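Local coordinates for protein putative oxidoreductase FAD-binding subunit (PDB 4ZOH) that binds flavin-adenine dinucleotide as the flavoprotein subunit of a putative oxidoreductase and, as in molybdopterin dehydrogenases, probably passes electrons through that flavin, at residues Ser83-Leu88 / Ile124-Lys129; Leu88-Ser93 / Tyr172-Gln177; Lys220-Glu225 / Thr241-Ser246; Ile235-Ala240 / Met263-Thr268. All coordinates share one frame; numbering follows the deposited sequence.

Contact 1. Residues Ser83-Leu88 / Ile124-Lys129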
# COMPACT_ATOMS: atom_id res chain seq x y z
N SER B 83 33.00 -12.35 33.78
CA SER B 83 34.32 -12.06 34.27
C SER B 83 34.77 -12.60 35.67
O SER B 83 35.73 -12.10 36.28
CB SER B 83 34.54 -10.57 34.15
OG SER B 83 33.87 -9.95 35.17
N SER B 84 34.14 -13.66 36.15
CA SER B 84 34.71 -14.36 37.35
C SER B 84 34.95 -13.51 38.63
O SER B 84 35.83 -13.81 39.42
CB SER B 84 35.96 -15.16 36.95
OG SER B 84 35.59 -16.17 36.00
N ILE B 85 34.18 -12.43 38.83
CA ILE B 85 34.22 -11.77 40.12
C ILE B 85 33.31 -12.55 41.06
O ILE B 85 32.10 -12.78 40.71
CB ILE B 85 33.75 -10.33 40.05
CG1 ILE B 85 34.52 -9.61 38.91
CG2 ILE B 85 33.86 -9.66 41.44
CD1 ILE B 85 34.22 -8.12 38.86
N PRO B 86 33.87 -13.01 42.22
CA PRO B 86 33.10 -13.79 43.18
C PRO B 86 31.84 -13.04 43.57
O PRO B 86 31.91 -11.85 43.82
CB PRO B 86 34.08 -13.92 44.36
CG PRO B 86 35.43 -14.04 43.68
CD PRO B 86 35.32 -13.02 42.56
N LEU B 87 30.71 -13.76 43.62
CA LEU B 87 29.33 -13.19 43.87
C LEU B 87 28.76 -12.23 42.78
O LEU B 87 27.62 -12.40 42.32
CB LEU B 87 29.20 -12.53 45.26
CG LEU B 87 27.82 -12.02 45.61
CD1 LEU B 87 26.79 -13.15 45.69
CD2 LEU B 87 27.80 -11.23 46.90
N LEU B 88 29.54 -11.22 42.44
CA LEU B 88 29.10 -10.14 41.59
C LEU B 88 28.74 -10.62 40.16
O LEU B 88 27.70 -10.26 39.63
CB LEU B 88 30.14 -8.98 41.58
CG LEU B 88 29.57 -7.70 40.89
CD1 LEU B 88 28.36 -7.23 41.71
CD2 LEU B 88 30.56 -6.54 40.73
N ILE B 124 26.23 -4.41 48.71
CA ILE B 124 26.23 -4.08 50.15
C ILE B 124 27.02 -5.13 50.92
O ILE B 124 27.73 -4.80 51.86
CB ILE B 124 24.82 -3.80 50.72
CG1 ILE B 124 24.91 -3.06 52.07
CG2 ILE B 124 24.00 -5.04 50.84
CD1 ILE B 124 24.82 -1.55 51.95
N ALA B 125 26.91 -6.38 50.45
CA ALA B 125 27.58 -7.54 51.05
C ALA B 125 29.07 -7.47 50.85
O ALA B 125 29.85 -7.89 51.70
CB ALA B 125 27.05 -8.82 50.46
N MET B 126 29.45 -6.93 49.70
CA MET B 126 30.83 -6.80 49.33
C MET B 126 31.54 -5.56 49.94
O MET B 126 32.75 -5.42 49.79
CB MET B 126 30.90 -6.81 47.81
CG MET B 126 30.59 -8.17 47.23
SD MET B 126 30.48 -8.19 45.43
CE MET B 126 32.15 -8.74 44.91
N ASP B 127 30.82 -4.67 50.63
CA ASP B 127 31.41 -3.33 51.00
C ASP B 127 32.01 -2.64 49.77
O ASP B 127 33.11 -2.03 49.83
CB ASP B 127 32.44 -3.35 52.18
CG ASP B 127 32.01 -4.21 53.37
OD1 ASP B 127 30.88 -4.05 53.87
OD2 ASP B 127 32.82 -5.09 53.78
N ALA B 128 31.29 -2.74 48.65
CA ALA B 128 31.63 -2.03 47.43
C ALA B 128 31.82 -0.53 47.68
O ALA B 128 31.17 0.04 48.61
CB ALA B 128 30.53 -2.23 46.40
N LYS B 129 32.66 0.09 46.83
CA LYS B 129 32.74 1.57 46.79
C LYS B 129 32.51 2.15 45.38
O LYS B 129 32.89 1.54 44.38
CB LYS B 129 34.13 2.05 47.26
CG LYS B 129 34.50 1.73 48.70
CD LYS B 129 35.91 2.29 49.02
CE LYS B 129 36.42 1.83 50.39
NZ LYS B 129 35.37 1.98 51.44
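Leu-87 and Met-126 bring the two backbones together, with 8.5 Å between their CA atoms, where the loop leading into helix 88-93 passes the end of helix 119-125; no hydrogen bond joins the segments. Met-126 does most of the touching. Its CG lies 4.2 Å from CD2 of Leu-87, and these two side chains slide past each other in opposite directions. The thioether then bends at its last torsion (chi3 97°), which turns CE in among Ile-85, Pro-86 and Leu-88. That methyl lies 3.3 Å from the carbonyl O of Pro-86, 3.9 Å from CB of Leu-88 and 4.0 Å from CG2 of Ile-85; the Met-126 and Ile-85 side chains cross at about a right angle. Pro-86 O is also the acceptor for Leu-88 N. Two chain turns meet here within the FAD-binding domain: Leu-87 is the N-cap residue of helix 88-93, while helix 119-125 closes in a Schellman motif, Asp-127 leaving it with positive phi. The Asp-127 carboxylate forms salt bridges to Arg-206 and Arg-218. Leu-194 of strand 189-198 packs on both Leu-87 and Met-126, and CD2 of Leu-87 also comes within 4.4 Å of CB of Ala-125.

Contact 2. Residues Leu88-Ser93 / Tyr172-Gln177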
# COMPACT_ATOMS: atom_id res chain seq x y z
N LEU B 88 29.54 -11.22 42.44
CA LEU B 88 29.10 -10.14 41.59
C LEU B 88 28.74 -10.62 40.16
O LEU B 88 27.70 -10.26 39.63
CB LEU B 88 30.14 -8.98 41.58
CG LEU B 88 29.57 -7.70 40.89
CD1 LEU B 88 28.36 -7.23 41.71
CD2 LEU B 88 30.56 -6.54 40.73
N SER B 89 29.61 -11.43 39.57
CA SER B 89 29.35 -12.00 38.26
C SER B 89 28.10 -12.84 38.21
O SER B 89 27.30 -12.72 37.27
CB SER B 89 30.51 -12.82 37.77
OG SER B 89 31.62 -11.95 37.58
N GLU B 90 27.93 -13.70 39.21
CA GLU B 90 26.72 -14.50 39.23
C GLU B 90 25.46 -13.61 39.43
O GLU B 90 24.44 -13.85 38.80
CB GLU B 90 26.83 -15.57 40.29
CG GLU B 90 25.56 -16.39 40.50
CD GLU B 90 25.74 -17.40 41.61
OE1 GLU B 90 26.83 -18.02 41.63
OE2 GLU B 90 24.85 -17.54 42.46
N THR B 91 25.56 -12.58 40.26
CA THR B 91 24.47 -11.66 40.49
C THR B 91 24.09 -10.95 39.17
O THR B 91 22.91 -10.88 38.86
CB THR B 91 24.84 -10.58 41.54
OG1 THR B 91 25.17 -11.26 42.74
CG2 THR B 91 23.67 -9.64 41.82
N ALA B 92 25.08 -10.42 38.43
CA ALA B 92 24.84 -9.75 37.12
C ALA B 92 24.08 -10.66 36.16
O ALA B 92 23.18 -10.18 35.47
CB ALA B 92 26.15 -9.33 36.49
N SER B 93 24.45 -11.97 36.15
CA SER B 93 23.79 -13.05 35.39
C SER B 93 22.29 -13.15 35.55
O SER B 93 21.58 -13.72 34.70
CB SER B 93 24.36 -14.40 35.84
OG SER B 93 25.65 -14.57 35.26
N TYR B 172 36.69 -17.27 48.60
CA TYR B 172 35.37 -17.17 49.19
C TYR B 172 34.39 -18.05 48.46
O TYR B 172 34.58 -18.32 47.30
CB TYR B 172 34.83 -15.76 49.18
CG TYR B 172 35.27 -14.92 50.31
CD1 TYR B 172 36.62 -14.57 50.47
CD2 TYR B 172 34.33 -14.40 51.19
CE1 TYR B 172 37.02 -13.74 51.51
CE2 TYR B 172 34.69 -13.55 52.20
CZ TYR B 172 36.05 -13.24 52.37
OH TYR B 172 36.42 -12.41 53.42
N LYS B 173 33.35 -18.49 49.18
CA LYS B 173 32.23 -19.21 48.57
C LYS B 173 31.08 -18.20 48.46
O LYS B 173 31.10 -17.22 49.16
CB LYS B 173 31.82 -20.43 49.42
CG LYS B 173 32.98 -21.37 49.84
CD LYS B 173 33.38 -22.39 48.79
CE LYS B 173 32.90 -23.78 49.20
NZ LYS B 173 32.16 -24.52 48.11
N PHE B 174 30.10 -18.41 47.57
CA PHE B 174 29.09 -17.35 47.29
C PHE B 174 27.86 -17.97 46.65
O PHE B 174 27.90 -19.12 46.13
CB PHE B 174 29.64 -16.18 46.43
CG PHE B 174 30.28 -16.62 45.13
CD1 PHE B 174 29.51 -16.79 43.96
CD2 PHE B 174 31.65 -16.87 45.08
CE1 PHE B 174 30.10 -17.25 42.78
CE2 PHE B 174 32.25 -17.33 43.89
CZ PHE B 174 31.47 -17.53 42.75
N SER B 175 26.77 -17.24 46.74
CA SER B 175 25.50 -17.61 46.10
C SER B 175 24.63 -16.35 45.98
O SER B 175 24.58 -15.55 46.91
CB SER B 175 24.75 -18.67 46.90
OG SER B 175 23.62 -19.13 46.17
N TYR B 176 23.98 -16.15 44.81
CA TYR B 176 22.91 -15.13 44.73
C TYR B 176 21.65 -15.92 44.55
O TYR B 176 21.60 -16.77 43.66
CB TYR B 176 23.13 -14.14 43.57
CG TYR B 176 22.05 -13.07 43.56
CD1 TYR B 176 21.85 -12.27 44.67
CD2 TYR B 176 21.22 -12.87 42.43
CE1 TYR B 176 20.84 -11.33 44.71
CE2 TYR B 176 20.22 -11.90 42.45
CZ TYR B 176 20.05 -11.13 43.60
OH TYR B 176 19.06 -10.18 43.69
N GLN B 177 20.68 -15.71 45.44
CA GLN B 177 19.35 -16.37 45.34
C GLN B 177 18.34 -15.29 44.93
O GLN B 177 18.25 -14.25 45.56
CB GLN B 177 18.92 -16.98 46.70
CG GLN B 177 19.86 -18.11 47.19
CD GLN B 177 19.76 -19.36 46.34
OE1 GLN B 177 18.68 -19.72 45.86
NE2 GLN B 177 20.88 -20.04 46.15
O HOH W 1 23.88 -19.86 43.66
O HOH W 2 22.24 -17.22 41.00
O HOH W 3 27.38 -19.99 43.41
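Glu-90 and Thr-91 of helix 88-93 face Phe-174 and Tyr-176 of strand 173-179, outermost within this chain in the four-stranded antiparallel sheet of the CO dehydrogenase flavoprotein C-terminal domain. The helix falls in the FAD-binding family region, so the contact probably lies where the two domains meet. The short axes run nearly parallel, 16° apart, and approach to 7.8 Å.

The direct polar link is a single, nearly straight hydrogen bond: Tyr-176 N donates to OE2 of Glu-90 at 2.9 Å, approaching from above the carboxylate plane. An extended side chain, with CG anti to the backbone N (chi1 174°), carries the carboxylate from the helix to the strand. Three waters widen that link. Two donate to OE2, one of them also hydrogen-bonded to Ser-175 OG and the other donating to Tyr-176 O as well; the third donates to both OE1 and Phe-174 O. OE2 thus accepts three hydrogen bonds, which would be expected to favour the ionised carboxylate. OE1 also lies at the edge of the Phe-174 ring, 3.6 Å from CE1.

The apolar part is a CH-pi contact. CG2 of Thr-91 stands over one face of the Tyr-176 ring, 4.0 Å from its centroid, while Asp-118 takes the phenol OH. Thr-91 OG1 turns the other way round its chi1, anti to the carbonyl carbon, to hydrogen-bond Leu-87 O, and it still comes within 3.6 Å of Tyr-176 CB.

Contact 3. Residues Lys220-Glu225 / Thr241-Ser246; sequences KGAEEE and TRAMES
Arg-242 reaches from helix 233-243 to two glutamates of helix 220-226, and a single nitrogen serves both. NH2 gives one hydrogen bond to OE1 of Glu-224 (3.1 Å) and another to OE1 of Glu-225 (3.2 Å), each part of a salt bridge. Both oxygens lie in the guanidinium plane, but they are used differently: Glu-224 is met from above its carboxylate plane, 66° out, whereas Glu-225 offers its anti lone pair. From its own segment Arg-242 is held side-on by Glu-245, with NE bonded to OE2 at 2.8 Å and NH1 to OE1. A water accepts from NH1; it also lies against OE2 of Glu-224, at a separation too short to be trusted as a bond. Lys-229 pairs with the other oxygen of Glu-225.

A bend at chi3 (65°) lays the guanidinium over Gly-221, whose CA sits 3.6 Å above the centre of the plane formed by Arg-242 NE, CZ, NH1 and NH2. The arginine thereby acts as a knob in the hole between Gly-221, Ala-222, Glu-224 and Glu-225. Deeper in, the two helices of the C-terminal domain meet through small residues: CB of Ala-222 touches CB of Ala-243 at 3.8 Å, and their CA atoms are only 4.7 Å apart. Ile-207 of strand 201-210 packs on Ala-222, and Val-264 and Thr-268 of helix 257-276 pack on Ala-243.

Bonds in its own plane from both segments thus fix the rotation of the guanidinium, and its positive charge probably offsets the mutual repulsion of the three carboxylates gathered round it.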
# COMPACT_ATOMS: atom_id res chain seq x y z
N LYS B 220 22.36 -8.47 59.26
CA LYS B 220 23.21 -8.36 60.47
C LYS B 220 23.04 -9.53 61.47
O LYS B 220 24.02 -10.08 61.99
CB LYS B 220 22.97 -7.00 61.16
CG LYS B 220 23.56 -5.76 60.47
CD LYS B 220 25.06 -5.56 60.69
CE LYS B 220 25.98 -6.46 59.81
NZ LYS B 220 26.75 -5.76 58.73
N GLY B 221 21.79 -9.91 61.68
CA GLY B 221 21.45 -10.98 62.62
C GLY B 221 21.82 -12.34 62.08
O GLY B 221 22.21 -13.25 62.85
N ALA B 222 21.69 -12.51 60.77
CA ALA B 222 22.07 -13.79 60.19
C ALA B 222 23.59 -13.90 60.23
O ALA B 222 24.16 -15.00 60.48
CB ALA B 222 21.51 -13.95 58.78
N GLU B 223 24.23 -12.77 60.04
CA GLU B 223 25.69 -12.69 60.14
C GLU B 223 26.28 -13.03 61.52
O GLU B 223 27.13 -13.95 61.62
CB GLU B 223 26.19 -11.34 59.63
CG GLU B 223 26.16 -11.31 58.12
CD GLU B 223 26.38 -9.92 57.57
OE1 GLU B 223 27.02 -9.09 58.27
OE2 GLU B 223 25.94 -9.68 56.43
N GLU B 224 25.86 -12.30 62.56
CA GLU B 224 26.08 -12.67 63.97
C GLU B 224 25.94 -14.17 64.23
O GLU B 224 26.84 -14.80 64.72
CB GLU B 224 25.03 -12.00 64.80
CG GLU B 224 25.47 -10.75 65.51
CD GLU B 224 24.40 -10.38 66.50
OE1 GLU B 224 24.01 -11.26 67.29
OE2 GLU B 224 23.89 -9.25 66.45
N GLU B 225 24.84 -14.77 63.82
CA GLU B 225 24.63 -16.21 64.01
C GLU B 225 25.66 -17.13 63.36
O GLU B 225 25.83 -18.27 63.80
CB GLU B 225 23.25 -16.55 63.52
CG GLU B 225 22.37 -17.28 64.49
CD GLU B 225 22.73 -17.01 65.94
OE1 GLU B 225 22.46 -15.87 66.50
OE2 GLU B 225 23.30 -17.98 66.47
N THR B 241 16.53 -17.84 59.96
CA THR B 241 15.54 -17.15 60.83
C THR B 241 15.92 -15.71 61.09
O THR B 241 15.09 -14.80 60.89
CB THR B 241 15.25 -17.94 62.16
OG1 THR B 241 14.87 -19.26 61.80
CG2 THR B 241 14.08 -17.34 62.97
N ARG B 242 17.16 -15.45 61.47
CA ARG B 242 17.51 -14.09 61.91
C ARG B 242 17.64 -13.09 60.78
O ARG B 242 17.61 -11.86 61.02
CB ARG B 242 18.77 -14.09 62.79
CG ARG B 242 18.51 -14.75 64.13
CD ARG B 242 19.55 -14.38 65.13
NE ARG B 242 19.43 -12.96 65.37
CZ ARG B 242 20.41 -12.24 65.89
NH1 ARG B 242 20.23 -10.94 66.06
NH2 ARG B 242 21.57 -12.83 66.23
N ALA B 243 17.78 -13.60 59.56
CA ALA B 243 17.82 -12.74 58.36
C ALA B 243 16.48 -11.93 58.22
O ALA B 243 16.47 -10.79 57.77
CB ALA B 243 18.09 -13.63 57.13
N MET B 244 15.35 -12.53 58.63
CA MET B 244 14.03 -11.87 58.68
C MET B 244 14.01 -10.59 59.49
O MET B 244 13.18 -9.71 59.21
CB MET B 244 12.94 -12.82 59.18
CG MET B 244 12.83 -14.04 58.33
SD MET B 244 11.26 -14.86 58.44
CE MET B 244 11.39 -15.40 60.15
N GLU B 245 14.95 -10.45 60.44
CA GLU B 245 15.02 -9.26 61.27
C GLU B 245 15.40 -8.06 60.46
O GLU B 245 15.00 -6.94 60.82
CB GLU B 245 16.03 -9.41 62.42
CG GLU B 245 15.72 -10.57 63.36
CD GLU B 245 16.85 -10.88 64.32
OE1 GLU B 245 17.77 -10.03 64.50
OE2 GLU B 245 16.83 -11.98 64.91
N SER B 246 16.17 -8.25 59.39
CA SER B 246 16.58 -7.09 58.56
C SER B 246 15.59 -6.73 57.43
O SER B 246 15.82 -5.75 56.72
CB SER B 246 17.99 -7.24 58.01
OG SER B 246 18.82 -7.83 58.98
O HOH W 4 21.71 -9.17 67.46

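Contact 4. Residues Ile235-Ala240 / Met263-Thr268; sequences IIEKAA and MVKVLT
Lys-265 and Ala-240 bring the two helical segments closest, their CA atoms 4.6 Å apart, while the short axes come to 8.8 Å at 142° between their directions. Starting at the root of the lysine, CA makes a CA-H...O contact of 3.4 Å with Ala-240 O, and CB lies 3.4 Å from that same oxygen. CG continues across the alanine, 3.9 Å from CB of Ala-240. Beyond CG the chain bends at chi3 and again at chi4 (-87°), carrying CE to 4.1 Å from OE2 of Glu-237. At the tip NZ forms a salt bridge with that same Glu-237 OE2 at 2.7 Å, and a weak hydrogen bond with Thr-241 OG1. Glu-237 bends at chi2 to meet it. One turn after Lys-265, Thr-268 sets CG2 3.9 Å from CA of Ala-240, while its OG1 bonds back to Val-264 O. This is a close helix-helix packing of the C-terminal domain, with Ala-240 packed against the lysine stem and Thr-268, and an ion pair at its margin. Helix 257-276 packs on helix 233-243 and also on the sheet, resting Val-264 and Thr-268 on strand 189-198 and Leu-267 on strands 173-179 and 189-198, while Ala-239 packs against helix 220-226.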
# COMPACT_ATOMS: atom_id res chain seq x y z
N ILE B 235 22.62 -23.94 63.33
CA ILE B 235 23.01 -22.54 63.26
C ILE B 235 22.58 -21.89 61.92
O ILE B 235 22.30 -20.71 61.87
CB ILE B 235 24.54 -22.35 63.43
CG1 ILE B 235 25.12 -23.28 64.51
CG2 ILE B 235 24.87 -20.91 63.80
CD1 ILE B 235 25.98 -24.37 63.93
N ILE B 236 22.57 -22.71 60.86
CA ILE B 236 22.12 -22.36 59.52
C ILE B 236 20.62 -21.98 59.60
O ILE B 236 20.18 -20.87 59.19
CB ILE B 236 22.35 -23.56 58.56
CG1 ILE B 236 23.81 -23.62 58.08
CG2 ILE B 236 21.41 -23.48 57.34
CD1 ILE B 236 24.19 -24.91 57.36
N GLU B 237 19.85 -22.91 60.18
CA GLU B 237 18.43 -22.74 60.46
C GLU B 237 18.21 -21.44 61.29
O GLU B 237 17.36 -20.60 60.98
CB GLU B 237 17.97 -24.01 61.19
CG GLU B 237 16.54 -24.05 61.66
CD GLU B 237 15.58 -23.73 60.54
OE1 GLU B 237 15.86 -24.15 59.37
OE2 GLU B 237 14.59 -23.05 60.84
N LYS B 238 19.06 -21.24 62.29
CA LYS B 238 18.93 -20.07 63.13
C LYS B 238 19.30 -18.79 62.38
O LYS B 238 18.63 -17.77 62.56
CB LYS B 238 19.74 -20.23 64.45
CG LYS B 238 19.24 -19.20 65.48
CD LYS B 238 19.62 -19.38 66.94
CE LYS B 238 18.84 -18.31 67.71
NZ LYS B 238 19.62 -17.62 68.78
N ALA B 239 20.36 -18.83 61.56
CA ALA B 239 20.80 -17.65 60.80
C ALA B 239 19.73 -17.27 59.80
O ALA B 239 19.39 -16.10 59.65
CB ALA B 239 22.09 -17.94 60.09
N ALA B 240 19.16 -18.28 59.15
CA ALA B 240 18.13 -18.08 58.12
C ALA B 240 16.92 -17.37 58.77
O ALA B 240 16.39 -16.38 58.22
CB ALA B 240 17.73 -19.41 57.43
N MET B 263 10.01 -15.51 52.94
CA MET B 263 10.95 -15.87 51.87
C MET B 263 12.38 -15.45 52.14
O MET B 263 13.29 -16.09 51.61
CB MET B 263 10.48 -15.42 50.48
CG MET B 263 9.19 -16.14 50.14
SD MET B 263 9.25 -17.92 50.09
CE MET B 263 8.43 -18.50 51.61
N VAL B 264 12.60 -14.42 52.97
CA VAL B 264 13.99 -14.07 53.30
C VAL B 264 14.68 -15.28 53.98
O VAL B 264 15.84 -15.65 53.64
CB VAL B 264 14.07 -12.79 54.12
CG1 VAL B 264 15.44 -12.61 54.77
CG2 VAL B 264 13.77 -11.61 53.23
N LYS B 265 13.94 -15.94 54.88
CA LYS B 265 14.48 -17.09 55.56
C LYS B 265 14.75 -18.23 54.58
O LYS B 265 15.81 -18.83 54.63
CB LYS B 265 13.57 -17.57 56.71
CG LYS B 265 13.84 -19.00 57.15
CD LYS B 265 12.62 -19.60 57.85
CE LYS B 265 12.86 -19.63 59.33
NZ LYS B 265 13.55 -20.92 59.55
N VAL B 266 13.80 -18.51 53.69
CA VAL B 266 13.95 -19.58 52.74
C VAL B 266 15.22 -19.35 51.84
O VAL B 266 16.02 -20.28 51.66
CB VAL B 266 12.64 -19.82 51.95
CG1 VAL B 266 12.87 -20.84 50.88
CG2 VAL B 266 11.50 -20.28 52.92
N LEU B 267 15.41 -18.10 51.37
CA LEU B 267 16.48 -17.79 50.42
C LEU B 267 17.86 -17.68 51.07
O LEU B 267 18.82 -18.09 50.45
CB LEU B 267 16.20 -16.56 49.52
CG LEU B 267 15.07 -16.40 48.45
CD1 LEU B 267 15.43 -15.49 47.25
CD2 LEU B 267 14.42 -17.69 47.99
N THR B 268 17.93 -17.11 52.28
CA THR B 268 19.14 -17.20 53.13
C THR B 268 19.54 -18.67 53.33
O THR B 268 20.67 -19.04 53.07
CB THR B 268 18.93 -16.51 54.45
OG1 THR B 268 18.54 -15.16 54.17
CG2 THR B 268 20.17 -16.44 55.27

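From the N terminus, contact 1 opens first and closes a mainly helical excursion of 35 residues between 83-88 and 124-129. Contact 2 crosses it: 88-93 leaves from within that excursion, sharing Leu-88, and pairs with 172-177 beyond it, probably joining the FAD-binding domain to the outermost strand of the C-terminal sheet. Contacts 3 and 4 follow in series and cross each other, 220-225 meeting 241-246 and 235-240 meeting 263-268. Both use helix 233-243, so helices 220-226, 233-243 and 257-276 are tied together. Contacts 2 and 4, with centres about 17 Å apart, touch where Gln-177 packs on Leu-267, linking sheet to helices.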